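Carbonic anhydrase (Coccomyxa sp. PA, PDB 3UCJ) probably catalyses the reversible hydration of carbon dioxide to hydrogencarbonate, using one zinc ion per subunit, as a beta-class carbonic anhydrase. Local coordinates at residues 7-10 against 11-14; 58-62 against 63-67; 88-92 against 93-97. All coordinates share one frame; numbering follows the deposited sequence.

Contact 1: residues 7-10 against 11-14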
ATOM      1  N   ALA A   7       9.466 -17.585  27.294  1.00 59.58           N
ATOM      2  CA  ALA A   7       8.794 -17.647  26.017  1.00 55.60           C
ATOM      3  C   ALA A   7       8.520 -19.118  25.549  1.00 53.32           C
ATOM      4  O   ALA A   7       8.216 -19.393  24.379  1.00 51.00           O
ATOM      5  CB  ALA A   7       9.619 -16.864  25.002  1.00 54.60           C
ATOM      6  N   ASP A   8       8.584 -20.075  26.473  1.00 50.12           N
ATOM      7  CA  ASP A   8       8.340 -21.458  26.081  1.00 47.32           C
ATOM      8  C   ASP A   8       6.894 -21.671  25.556  1.00 44.65           C
ATOM      9  O   ASP A   8       5.918 -21.255  26.193  1.00 42.62           O
ATOM     10  CB  ASP A   8       8.635 -22.431  27.247  1.00 49.00           C
ATOM     11  CG  ASP A   8       8.356 -23.892  26.842  1.00 54.08           C
ATOM     12  OD1 ASP A   8       9.214 -24.532  26.197  1.00 56.37           O
ATOM     13  OD2 ASP A   8       7.230 -24.356  27.111  1.00 61.68           O
ATOM     14  N   LEU A   9       6.741 -22.342  24.418  1.00 42.60           N
ATOM     15  CA  LEU A   9       5.376 -22.551  23.907  1.00 42.33           C
ATOM     16  C   LEU A   9       4.682 -23.835  24.344  1.00 42.78           C
ATOM     17  O   LEU A   9       3.548 -24.088  23.935  1.00 42.29           O
ATOM     18  CB  LEU A   9       5.375 -22.554  22.381  1.00 41.40           C
ATOM     19  CG  LEU A   9       5.531 -21.258  21.616  1.00 40.19           C
ATOM     20  CD1 LEU A   9       5.468 -21.629  20.043  1.00 38.80           C
ATOM     21  CD2 LEU A   9       4.507 -20.209  22.049  1.00 38.23           C
ATOM     22  N   SER A  10       5.362 -24.679  25.118  1.00 43.88           N
ATOM     23  CA  SER A  10       4.811 -25.992  25.524  1.00 44.58           C
ATOM     24  C   SER A  10       3.392 -25.976  25.959  1.00 44.54           C
ATOM     25  O   SER A  10       2.613 -26.748  25.397  1.00 46.43           O
ATOM     26  CB  SER A  10       5.665 -26.643  26.602  1.00 45.07           C
ATOM     27  OG  SER A  10       6.803 -27.089  25.915  1.00 46.22           O
ATOM     28  N   PRO A  11       3.015 -25.067  26.873  1.00 44.81           N
ATOM     29  CA  PRO A  11       1.633 -25.024  27.344  1.00 45.31           C
ATOM     30  C   PRO A  11       0.620 -24.651  26.285  1.00 44.77           C
ATOM     31  O   PRO A  11      -0.523 -25.146  26.291  1.00 42.97           O
ATOM     32  CB  PRO A  11       1.674 -23.938  28.439  1.00 47.15           C
ATOM     33  CG  PRO A  11       3.070 -24.042  28.980  1.00 47.09           C
ATOM     34  CD  PRO A  11       3.910 -24.288  27.752  1.00 46.04           C
ATOM     35  N   LEU A  12       1.031 -23.770  25.360  1.00 44.06           N
ATOM     36  CA  LEU A  12       0.172 -23.404  24.241  1.00 43.02           C
ATOM     37  C   LEU A  12      -0.076 -24.587  23.325  1.00 39.24           C
ATOM     38  O   LEU A  12      -1.215 -24.867  22.932  1.00 39.73           O
ATOM     39  CB  LEU A  12       0.827 -22.287  23.417  1.00 44.04           C
ATOM     40  CG  LEU A  12       0.030 -20.996  23.193  1.00 46.54           C
ATOM     41  CD1 LEU A  12       0.511 -20.341  21.884  1.00 47.79           C
ATOM     42  CD2 LEU A  12      -1.422 -21.196  23.209  1.00 45.68           C
ATOM     43  N   LEU A  13       1.001 -25.265  22.979  1.00 39.01           N
ATOM     44  CA  LEU A  13       0.954 -26.447  22.112  1.00 38.94           C
ATOM     45  C   LEU A  13       0.108 -27.574  22.709  1.00 40.68           C
ATOM     46  O   LEU A  13      -0.577 -28.320  21.971  1.00 41.65           O
ATOM     47  CB  LEU A  13       2.383 -26.926  21.783  1.00 38.83           C
ATOM     48  CG  LEU A  13       3.281 -25.880  21.071  1.00 40.46           C
ATOM     49  CD1 LEU A  13       4.749 -26.352  21.015  1.00 40.62           C
ATOM     50  CD2 LEU A  13       2.653 -25.733  19.681  1.00 42.02           C
ATOM     51  N   GLU A  14       0.209 -27.720  24.031  1.00 41.72           N
ATOM     52  CA  GLU A  14      -0.524 -28.722  24.813  1.00 42.74           C
ATOM     53  C   GLU A  14      -1.995 -28.380  24.756  1.00 42.04           C
ATOM     54  O   GLU A  14      -2.840 -29.260  24.500  1.00 42.43           O
ATOM     55  CB  GLU A  14      -0.005 -28.751  26.294  1.00 43.90           C
ATOM     56  CG  GLU A  14      -0.687 -29.848  27.189  1.00 51.87           C
ATOM     57  CD  GLU A  14      -0.800 -31.246  26.467  1.00 60.18           C
ATOM     58  OE1 GLU A  14       0.210 -31.717  25.863  1.00 64.66           O
ATOM     59  OE2 GLU A  14      -1.922 -31.857  26.471  1.00 64.41           O
TER
HETATM   60  O   HOH W   1       2.920 -21.576  26.137  1.00 56.71           O

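Contact 2: residues 58-62 against 63-67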
ATOM      1  N   PHE A  58     -19.397 -17.545  16.121  1.00 41.11           N
ATOM      2  CA  PHE A  58     -20.448 -18.123  15.344  1.00 40.04           C
ATOM      3  C   PHE A  58     -20.512 -19.647  15.519  1.00 40.70           C
ATOM      4  O   PHE A  58     -21.268 -20.290  14.756  1.00 38.33           O
ATOM      5  CB  PHE A  58     -20.308 -17.820  13.840  1.00 41.05           C
ATOM      6  CG  PHE A  58     -20.594 -16.380  13.487  1.00 44.30           C
ATOM      7  CD1 PHE A  58     -19.608 -15.579  12.864  1.00 42.71           C
ATOM      8  CD2 PHE A  58     -21.834 -15.813  13.786  1.00 42.63           C
ATOM      9  CE1 PHE A  58     -19.888 -14.248  12.553  1.00 45.06           C
ATOM     10  CE2 PHE A  58     -22.107 -14.455  13.488  1.00 45.56           C
ATOM     11  CZ  PHE A  58     -21.124 -13.681  12.897  1.00 41.41           C
ATOM     12  N   ASN A  59     -19.703 -20.210  16.420  1.00 40.55           N
ATOM     13  CA  ASN A  59     -19.622 -21.691  16.583  1.00 43.30           C
ATOM     14  C   ASN A  59     -19.398 -22.433  15.280  1.00 44.52           C
ATOM     15  O   ASN A  59     -20.144 -23.397  14.940  1.00 45.16           O
ATOM     16  CB  ASN A  59     -20.942 -22.204  17.214  1.00 44.61           C
ATOM     17  CG  ASN A  59     -20.782 -23.566  17.946  1.00 49.97           C
ATOM     18  OD1 ASN A  59     -19.697 -23.948  18.418  1.00 53.15           O
ATOM     19  ND2 ASN A  59     -21.899 -24.277  18.064  1.00 55.65           N
ATOM     20  N   MET A  60     -18.411 -21.978  14.523  1.00 43.33           N
ATOM     21  CA  MET A  60     -18.068 -22.580  13.226  1.00 42.69           C
ATOM     22  C   MET A  60     -16.892 -23.492  13.339  1.00 42.45           C
ATOM     23  O   MET A  60     -15.981 -23.273  14.198  1.00 42.47           O
ATOM     24  CB  MET A  60     -17.747 -21.516  12.217  1.00 41.39           C
ATOM     25  CG  MET A  60     -19.014 -20.864  11.777  1.00 42.12           C
ATOM     26  SD  MET A  60     -18.607 -19.462  10.747  1.00 43.85           S
ATOM     27  CE  MET A  60     -20.135 -19.203   9.862  1.00 43.07           C
ATOM     28  N   ALA A  61     -16.897 -24.530  12.500  1.00 39.49           N
ATOM     29  CA  ALA A  61     -15.837 -25.522  12.583  1.00 38.16           C
ATOM     30  C   ALA A  61     -14.807 -25.143  11.512  1.00 36.22           C
ATOM     31  O   ALA A  61     -15.112 -24.324  10.641  1.00 34.98           O
ATOM     32  CB  ALA A  61     -16.413 -26.950  12.334  1.00 37.21           C
ATOM     33  N   PRO A  62     -13.620 -25.761  11.528  1.00 36.79           N
ATOM     34  CA  PRO A  62     -12.701 -25.430  10.409  1.00 36.22           C
ATOM     35  C   PRO A  62     -13.273 -25.580   8.973  1.00 36.01           C
ATOM     36  O   PRO A  62     -13.992 -26.573   8.670  1.00 34.98           O
ATOM     37  CB  PRO A  62     -11.529 -26.396  10.643  1.00 34.51           C
ATOM     38  CG  PRO A  62     -11.491 -26.581  12.152  1.00 37.04           C
ATOM     39  CD  PRO A  62     -12.957 -26.567  12.575  1.00 36.79           C
ATOM     40  N   GLY A  63     -13.000 -24.646   8.069  1.00 31.63           N
ATOM     41  CA  GLY A  63     -13.509 -24.814   6.687  1.00 31.20           C
ATOM     42  C   GLY A  63     -14.792 -24.039   6.360  1.00 31.78           C
ATOM     43  O   GLY A  63     -15.267 -24.056   5.204  1.00 33.50           O
ATOM     44  N   GLU A  64     -15.350 -23.326   7.350  1.00 32.44           N
ATOM     45  CA  GLU A  64     -16.577 -22.568   7.122  1.00 33.22           C
ATOM     46  C   GLU A  64     -16.450 -21.058   6.891  1.00 31.77           C
ATOM     47  O   GLU A  64     -17.314 -20.463   6.223  1.00 31.69           O
ATOM     48  CB  GLU A  64     -17.496 -22.746   8.321  1.00 34.08           C
ATOM     49  CG  GLU A  64     -17.920 -24.218   8.519  1.00 40.00           C
ATOM     50  CD  GLU A  64     -19.080 -24.264   9.496  1.00 46.55           C
ATOM     51  OE1 GLU A  64     -18.970 -24.925  10.520  1.00 51.30           O
ATOM     52  OE2 GLU A  64     -20.097 -23.563   9.249  1.00 54.05           O
ATOM     53  N   VAL A  65     -15.447 -20.426   7.470  1.00 30.27           N
ATOM     54  CA  VAL A  65     -15.318 -19.000   7.309  1.00 26.88           C
ATOM     55  C   VAL A  65     -13.872 -18.560   7.089  1.00 26.38           C
ATOM     56  O   VAL A  65     -13.032 -18.778   7.912  1.00 28.06           O
ATOM     57  CB  VAL A  65     -16.014 -18.243   8.459  1.00 27.93           C
ATOM     58  CG1 VAL A  65     -15.400 -18.582   9.741  1.00 28.22           C
ATOM     59  CG2 VAL A  65     -15.967 -16.762   8.246  1.00 27.73           C
ATOM     60  N   PHE A  66     -13.653 -17.966   5.933  1.00 26.48           N
ATOM     61  CA  PHE A  66     -12.405 -17.373   5.517  1.00 27.67           C
ATOM     62  C   PHE A  66     -12.351 -15.995   6.174  1.00 27.17           C
ATOM     63  O   PHE A  66     -13.322 -15.315   6.190  1.00 27.18           O
ATOM     64  CB  PHE A  66     -12.434 -17.228   4.017  1.00 25.56           C
ATOM     65  CG  PHE A  66     -11.097 -17.099   3.360  1.00 27.12           C
ATOM     66  CD1 PHE A  66     -10.478 -18.184   2.806  1.00 26.75           C
ATOM     67  CD2 PHE A  66     -10.512 -15.886   3.214  1.00 28.61           C
ATOM     68  CE1 PHE A  66      -9.316 -18.065   2.159  1.00 26.77           C
ATOM     69  CE2 PHE A  66      -9.339 -15.766   2.578  1.00 27.50           C
ATOM     70  CZ  PHE A  66      -8.732 -16.850   2.041  1.00 27.79           C
ATOM     71  N   VAL A  67     -11.197 -15.599   6.686  1.00 27.33           N
ATOM     72  CA  VAL A  67     -11.103 -14.427   7.530  1.00 27.81           C
ATOM     73  C   VAL A  67     -10.023 -13.391   7.184  1.00 26.13           C
ATOM     74  O   VAL A  67      -8.902 -13.724   7.027  1.00 26.05           O
ATOM     75  CB  VAL A  67     -10.913 -14.848   8.977  1.00 26.85           C
ATOM     76  CG1 VAL A  67     -10.657 -13.672   9.831  1.00 29.27           C
ATOM     77  CG2 VAL A  67     -12.111 -15.620   9.465  1.00 28.18           C
TER
HETATM   78  O   HOH W   2     -14.257 -21.824   9.937  1.00 35.25           O

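Contact 3: residues 88-92 against 93-97. With AZM (5-acetamido-1,3,4-thiadiazole-2-sulfonamide), chain I.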
ATOM      1  N   TYR A  88      -9.725 -13.634  -3.769  1.00 27.73           N
ATOM      2  CA  TYR A  88      -9.581 -15.094  -3.701  1.00 29.52           C
ATOM      3  C   TYR A  88     -10.917 -15.818  -3.331  1.00 31.20           C
ATOM      4  O   TYR A  88     -11.297 -16.824  -3.986  1.00 30.95           O
ATOM      5  CB  TYR A  88      -8.420 -15.545  -2.796  1.00 30.32           C
ATOM      6  CG  TYR A  88      -8.312 -17.064  -2.845  1.00 29.48           C
ATOM      7  CD1 TYR A  88      -7.909 -17.677  -4.033  1.00 32.00           C
ATOM      8  CD2 TYR A  88      -8.662 -17.832  -1.759  1.00 26.99           C
ATOM      9  CE1 TYR A  88      -7.838 -19.104  -4.141  1.00 34.83           C
ATOM     10  CE2 TYR A  88      -8.562 -19.249  -1.817  1.00 33.73           C
ATOM     11  CZ  TYR A  88      -8.172 -19.858  -3.080  1.00 31.20           C
ATOM     12  OH  TYR A  88      -8.113 -21.256  -3.114  1.00 36.20           O
ATOM     13  N   THR A  89     -11.614 -15.284  -2.323  1.00 28.36           N
ATOM     14  CA  THR A  89     -12.832 -15.877  -1.837  1.00 28.87           C
ATOM     15  C   THR A  89     -13.956 -15.738  -2.859  1.00 29.71           C
ATOM     16  O   THR A  89     -14.684 -16.731  -3.052  1.00 32.62           O
ATOM     17  CB  THR A  89     -13.366 -15.335  -0.473  1.00 27.66           C
ATOM     18  OG1 THR A  89     -13.505 -13.923  -0.603  1.00 26.44           O
ATOM     19  CG2 THR A  89     -12.346 -15.735   0.649  1.00 29.50           C
ATOM     20  N   VAL A  90     -14.089 -14.574  -3.495  1.00 29.35           N
ATOM     21  CA  VAL A  90     -15.234 -14.348  -4.374  1.00 29.25           C
ATOM     22  C   VAL A  90     -14.980 -15.099  -5.708  1.00 31.47           C
ATOM     23  O   VAL A  90     -15.897 -15.765  -6.261  1.00 31.15           O
ATOM     24  CB  VAL A  90     -15.492 -12.847  -4.631  1.00 27.98           C
ATOM     25  CG1 VAL A  90     -16.481 -12.623  -5.741  1.00 30.27           C
ATOM     26  CG2 VAL A  90     -15.997 -12.097  -3.324  1.00 24.40           C
ATOM     27  N   ASP A  91     -13.779 -14.959  -6.237  1.00 30.18           N
ATOM     28  CA  ASP A  91     -13.515 -15.439  -7.595  1.00 32.49           C
ATOM     29  C   ASP A  91     -13.158 -16.922  -7.648  1.00 34.17           C
ATOM     30  O   ASP A  91     -13.508 -17.639  -8.662  1.00 36.05           O
ATOM     31  CB  ASP A  91     -12.420 -14.646  -8.255  1.00 31.38           C
ATOM     32  CG  ASP A  91     -12.816 -13.217  -8.561  1.00 31.94           C
ATOM     33  OD1 ASP A  91     -13.975 -12.797  -8.360  1.00 37.11           O
ATOM     34  OD2 ASP A  91     -11.968 -12.499  -9.123  1.00 34.17           O
ATOM     35  N   HIS A  92     -12.464 -17.446  -6.640  1.00 33.20           N
ATOM     36  CA  HIS A  92     -11.999 -18.807  -6.698  0.50 32.06           C
ATOM     37  C   HIS A  92     -12.757 -19.708  -5.794  1.00 33.57           C
ATOM     38  O   HIS A  92     -13.221 -20.786  -6.190  1.00 33.61           O
ATOM     39  CB  HIS A  92     -10.528 -18.873  -6.348  0.50 31.26           C
ATOM     40  CG  HIS A  92      -9.645 -18.257  -7.368  0.50 27.25           C
ATOM     41  ND1 HIS A  92      -9.029 -18.991  -8.357  0.50 34.45           N
ATOM     42  CD2 HIS A  92      -9.211 -16.987  -7.512  0.50 24.32           C
ATOM     43  CE1 HIS A  92      -8.260 -18.196  -9.083  0.50 27.19           C
ATOM     44  NE2 HIS A  92      -8.367 -16.973  -8.598  0.50 28.75           N
ATOM     45  N   LEU A  93     -12.964 -19.293  -4.566  1.00 32.28           N
ATOM     46  CA  LEU A  93     -13.756 -20.160  -3.709  1.00 32.86           C
ATOM     47  C   LEU A  93     -15.291 -20.101  -3.961  1.00 33.32           C
ATOM     48  O   LEU A  93     -16.004 -20.978  -3.439  1.00 34.10           O
ATOM     49  CB  LEU A  93     -13.472 -19.867  -2.257  1.00 33.35           C
ATOM     50  CG  LEU A  93     -12.018 -20.154  -1.832  1.00 32.51           C
ATOM     51  CD1 LEU A  93     -11.922 -19.979  -0.311  1.00 31.06           C
ATOM     52  CD2 LEU A  93     -11.572 -21.653  -2.186  1.00 29.92           C
ATOM     53  N   LYS A  94     -15.744 -19.003  -4.585  1.00 34.87           N
ATOM     54  CA  LYS A  94     -17.153 -18.671  -4.828  1.00 35.26           C
ATOM     55  C   LYS A  94     -17.928 -18.735  -3.542  1.00 36.94           C
ATOM     56  O   LYS A  94     -18.973 -19.430  -3.413  1.00 34.32           O
ATOM     57  CB  LYS A  94     -17.758 -19.572  -5.960  1.00 37.27           C
ATOM     58  CG  LYS A  94     -16.908 -19.582  -7.198  1.00 43.33           C
ATOM     59  CD  LYS A  94     -17.262 -20.848  -8.078  1.00 58.30           C
ATOM     60  CE  LYS A  94     -16.270 -21.091  -9.241  1.00 64.15           C
ATOM     61  NZ  LYS A  94     -16.623 -20.173 -10.374  1.00 68.42           N
ATOM     62  N   ILE A  95     -17.478 -17.960  -2.544  1.00 31.96           N
ATOM     63  CA  ILE A  95     -18.198 -17.919  -1.309  1.00 32.51           C
ATOM     64  C   ILE A  95     -19.533 -17.251  -1.683  1.00 31.44           C
ATOM     65  O   ILE A  95     -19.627 -16.558  -2.737  1.00 33.20           O
ATOM     66  CB  ILE A  95     -17.482 -16.935  -0.245  1.00 30.70           C
ATOM     67  CG1 ILE A  95     -17.213 -15.629  -1.000  1.00 30.44           C
ATOM     68  CG2 ILE A  95     -16.325 -17.651   0.415  1.00 30.79           C
ATOM     69  CD1 ILE A  95     -17.343 -14.408  -0.027  1.00 37.33           C
ATOM     70  N   LYS A  96     -20.516 -17.391  -0.800  1.00 33.20           N
ATOM     71  CA  LYS A  96     -21.854 -16.823  -0.995  1.00 33.36           C
ATOM     72  C   LYS A  96     -22.181 -15.580  -0.189  1.00 33.02           C
ATOM     73  O   LYS A  96     -23.041 -14.801  -0.625  1.00 32.87           O
ATOM     74  CB  LYS A  96     -22.896 -17.914  -0.600  1.00 34.33           C
ATOM     75  CG  LYS A  96     -22.788 -19.162  -1.554  1.00 40.36           C
ATOM     76  CD  LYS A  96     -23.957 -20.157  -1.249  1.00 47.49           C
ATOM     77  CE  LYS A  96     -23.816 -21.359  -2.149  1.00 55.23           C
ATOM     78  NZ  LYS A  96     -24.555 -22.443  -1.448  1.00 60.58           N
ATOM     79  N   HIS A  97     -21.529 -15.412   0.961  1.00 34.20           N
ATOM     80  CA  HIS A  97     -21.906 -14.357   1.910  1.00 33.10           C
ATOM     81  C   HIS A  97     -20.609 -13.656   2.458  1.00 30.83           C
ATOM     82  O   HIS A  97     -19.689 -14.345   2.914  1.00 30.33           O
ATOM     83  CB  HIS A  97     -22.624 -14.946   3.119  1.00 32.84           C
ATOM     84  CG  HIS A  97     -23.681 -15.960   2.772  1.00 37.30           C
ATOM     85  ND1 HIS A  97     -24.772 -15.646   1.968  1.00 38.13           N
ATOM     86  CD2 HIS A  97     -23.797 -17.288   3.084  1.00 42.38           C
ATOM     87  CE1 HIS A  97     -25.531 -16.736   1.830  1.00 43.88           C
ATOM     88  NE2 HIS A  97     -24.979 -17.737   2.509  1.00 40.35           N
TER
HETATM   89  C1  AZM I 229      -5.188 -19.688  -0.303  1.00 31.35           C
HETATM   90  C2  AZM I 229      -4.935 -19.445  -2.699  1.00 37.49           C
HETATM   91  C3  AZM I 229      -4.071 -17.997  -4.356  1.00 40.67           C
HETATM   92  C4  AZM I 229      -3.945 -17.593  -5.797  1.00 37.38           C
HETATM   93  N1  AZM I 229      -4.577 -20.818   2.071  1.00 24.45           N
HETATM   94  N2  AZM I 229      -5.298 -20.669  -2.375  1.00 30.33           N
HETATM   95  N3  AZM I 229      -5.518 -20.855  -0.921  1.00 33.33           N
HETATM   96  N4  AZM I 229      -4.630 -19.166  -4.011  1.00 33.18           N
HETATM   97  O1  AZM I 229      -6.764 -19.734   1.672  1.00 31.15           O
HETATM   98  O2  AZM I 229      -4.701 -18.277   1.502  1.00 34.32           O
HETATM   99  O3  AZM I 229      -3.621 -17.231  -3.498  1.00 41.87           O
HETATM  100  S1  AZM I 229      -5.358 -19.629   1.411  1.00 31.06           S
HETATM  101  S2  AZM I 229      -4.723 -18.422  -1.364  1.00 33.42           S

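Contact 1: residues 7-10 against 11-14
Leu9 and Ser10 meet Pro11 and Leu13 at the N-terminal end of helix 10-26, where a loop turns into the first helical turn. Two backbone bonds of the i to i+4 kind open the helix. Leu13 N donates to Leu9 O at 3.0 Å. This bond is nearly straight at 171°, and its donor lies almost on the extended carbonyl bond. Ser10 O accepts from Glu14 N at 2.9 Å. That bond is more bent, at 150°, with the donor in the carbonyl plane. Pro11 sits inside this turn. Its nitrogen carries no hydrogen, which suits a first-turn position, where backbone amides have no helical carbonyl a turn earlier. Asp8 caps Ser10 N through OD2, but the position of that oxygen is doubtful. The Pro11 ring puts CD 3.4 Å from the same Asp8 OD2, with the two side chains at about a right angle. Leu9 has CG anti to its carbonyl carbon (chi1 -75°), and the side chain reaches two leucines of the turn. Its CB faces Leu13 CD1 at 4.1 Å. Leu9 CD2 lies 4.0 Å from Leu12 CD1, the two side chains meeting at a slant. An alanine here in place of Leu13 lacks CG and both methyls, and would probably leave a gap beside Leu9 CB and weaken the packing on Val195 of the second subunit. Leu9 packs on His184 and Leu12 on Phe58 of that subunit. The N-terminal helix is thus part of the subunit interface. A water finishes the turn, donating to Asp8 O and accepting from Leu12 N, each at 3.0 Å.

Contact 2: residues 58-62 against 63-67
Glu64 folds back toward Met60 and Ala61 at a type II beta turn, Ala61 to Glu64, that leads into strand 65-70. Gly63 holds the third position of the turn, where a side chain would collide with Pro62 O. The turn's own bond, Glu64 N to Ala61 O, is weak at 3.4 Å. The glutamate side chain adds a second link. Its CB lies 3.7 Å from Ala61 O. With CG anti to the carbonyl carbon (chi1 -62°), the chain starts back along the turn, and CG comes 3.5 Å from Ala61 O. The chain then runs extended, bringing CD past Met60 CB. At the tip the two oxygens part. OE1 accepts from Ala61 N at 2.9 Å, almost straight at 176°, though the donor stands 46° out of the carboxylate plane. OE2 rests 3.9 Å from Met60 CG. Met60 runs on to Val65, and its SD meets Val65 CG1 at 3.5 Å, the two side chains crossing at about a right angle. This ties the loop after helix 54-57 to the start of the strand. Met60 also packs on Leu12 of the second subunit, and its carbonyl oxygen accepts from Gln56 NE2 of that subunit. A water bridges the turn to the strand: it donates to Ala61 O at 2.7 Å and accepts from Val65 N at 3.1 Å.

Contact 3: residues 88-92 against 93-97
Tyr88 and Leu93 pack against each other at the pi-type turn of residues 88-92, in the last part of helix 80-92. Tyr88 O accepts from both His92 N and Leu93 N, the latter at 3.0 Å with the donor in the carbonyl plane. The Leu93 side chain lies against the tyrosine ring. Its CG lies 3.6 Å from Tyr88 CE2, and its CD2 lies 3.6 Å from Tyr88 OH. The two side chains cross obliquely. Tyr88 has CG anti to its backbone N (chi1 -177°), which presents a ring face to acetazolamide. The inhibitor's C2 stands 3.2 Å above that ring, offset toward the rim, and its N2 is 3.0 Å from Tyr88 OH. The hydroxyl is hydrogen-bonded to a glycerol, probably from the crystallisation liquor. The second pair is Thr89 and Ile95. Ile95 N donates to Thr89 O at 3.1 Å, tilted 34° from the carbonyl plane, as the chain leaves the helix at Lys94, which has positive phi. Ile95 CG2 then touches Thr89 CB at 3.9 Å. Thr89 OG1 bonds chiefly to Cys85 O, one turn earlier in the helix. The helix and its exit loop form part of a beta-alpha-beta crossover from strand 65-70 to strand 97-103. Tyr88, Thr89 and Leu93 lie on Phe66 of the first strand. Thr89 and Ile95 cover Leu43 of strand 42-47, while Val90 packs on helix 169-176.

How the contacts relate
The contacts follow one another along the chain. Contact 1 is at the start of helix 10-26, its centre about 31 Å from the chain's centre. Its centre is about 24 Å from that of contact 2 and about 35 Å from that of contact 3, and it touches neither. Contacts 2 and 3 have centres about 14 Å apart and do touch: Phe66 CD2 meets Thr89 CG2 at 3.2 Å. Contact 2 enters strand 65-70, outermost within this chain, and carries backbone bonds to the second subunit. Contact 3 ends the next helix, 80-92. Phe66, Tyr88 and Gln38 line an acetazolamide pocket apart from the zinc site. All three contacts help join the two subunits.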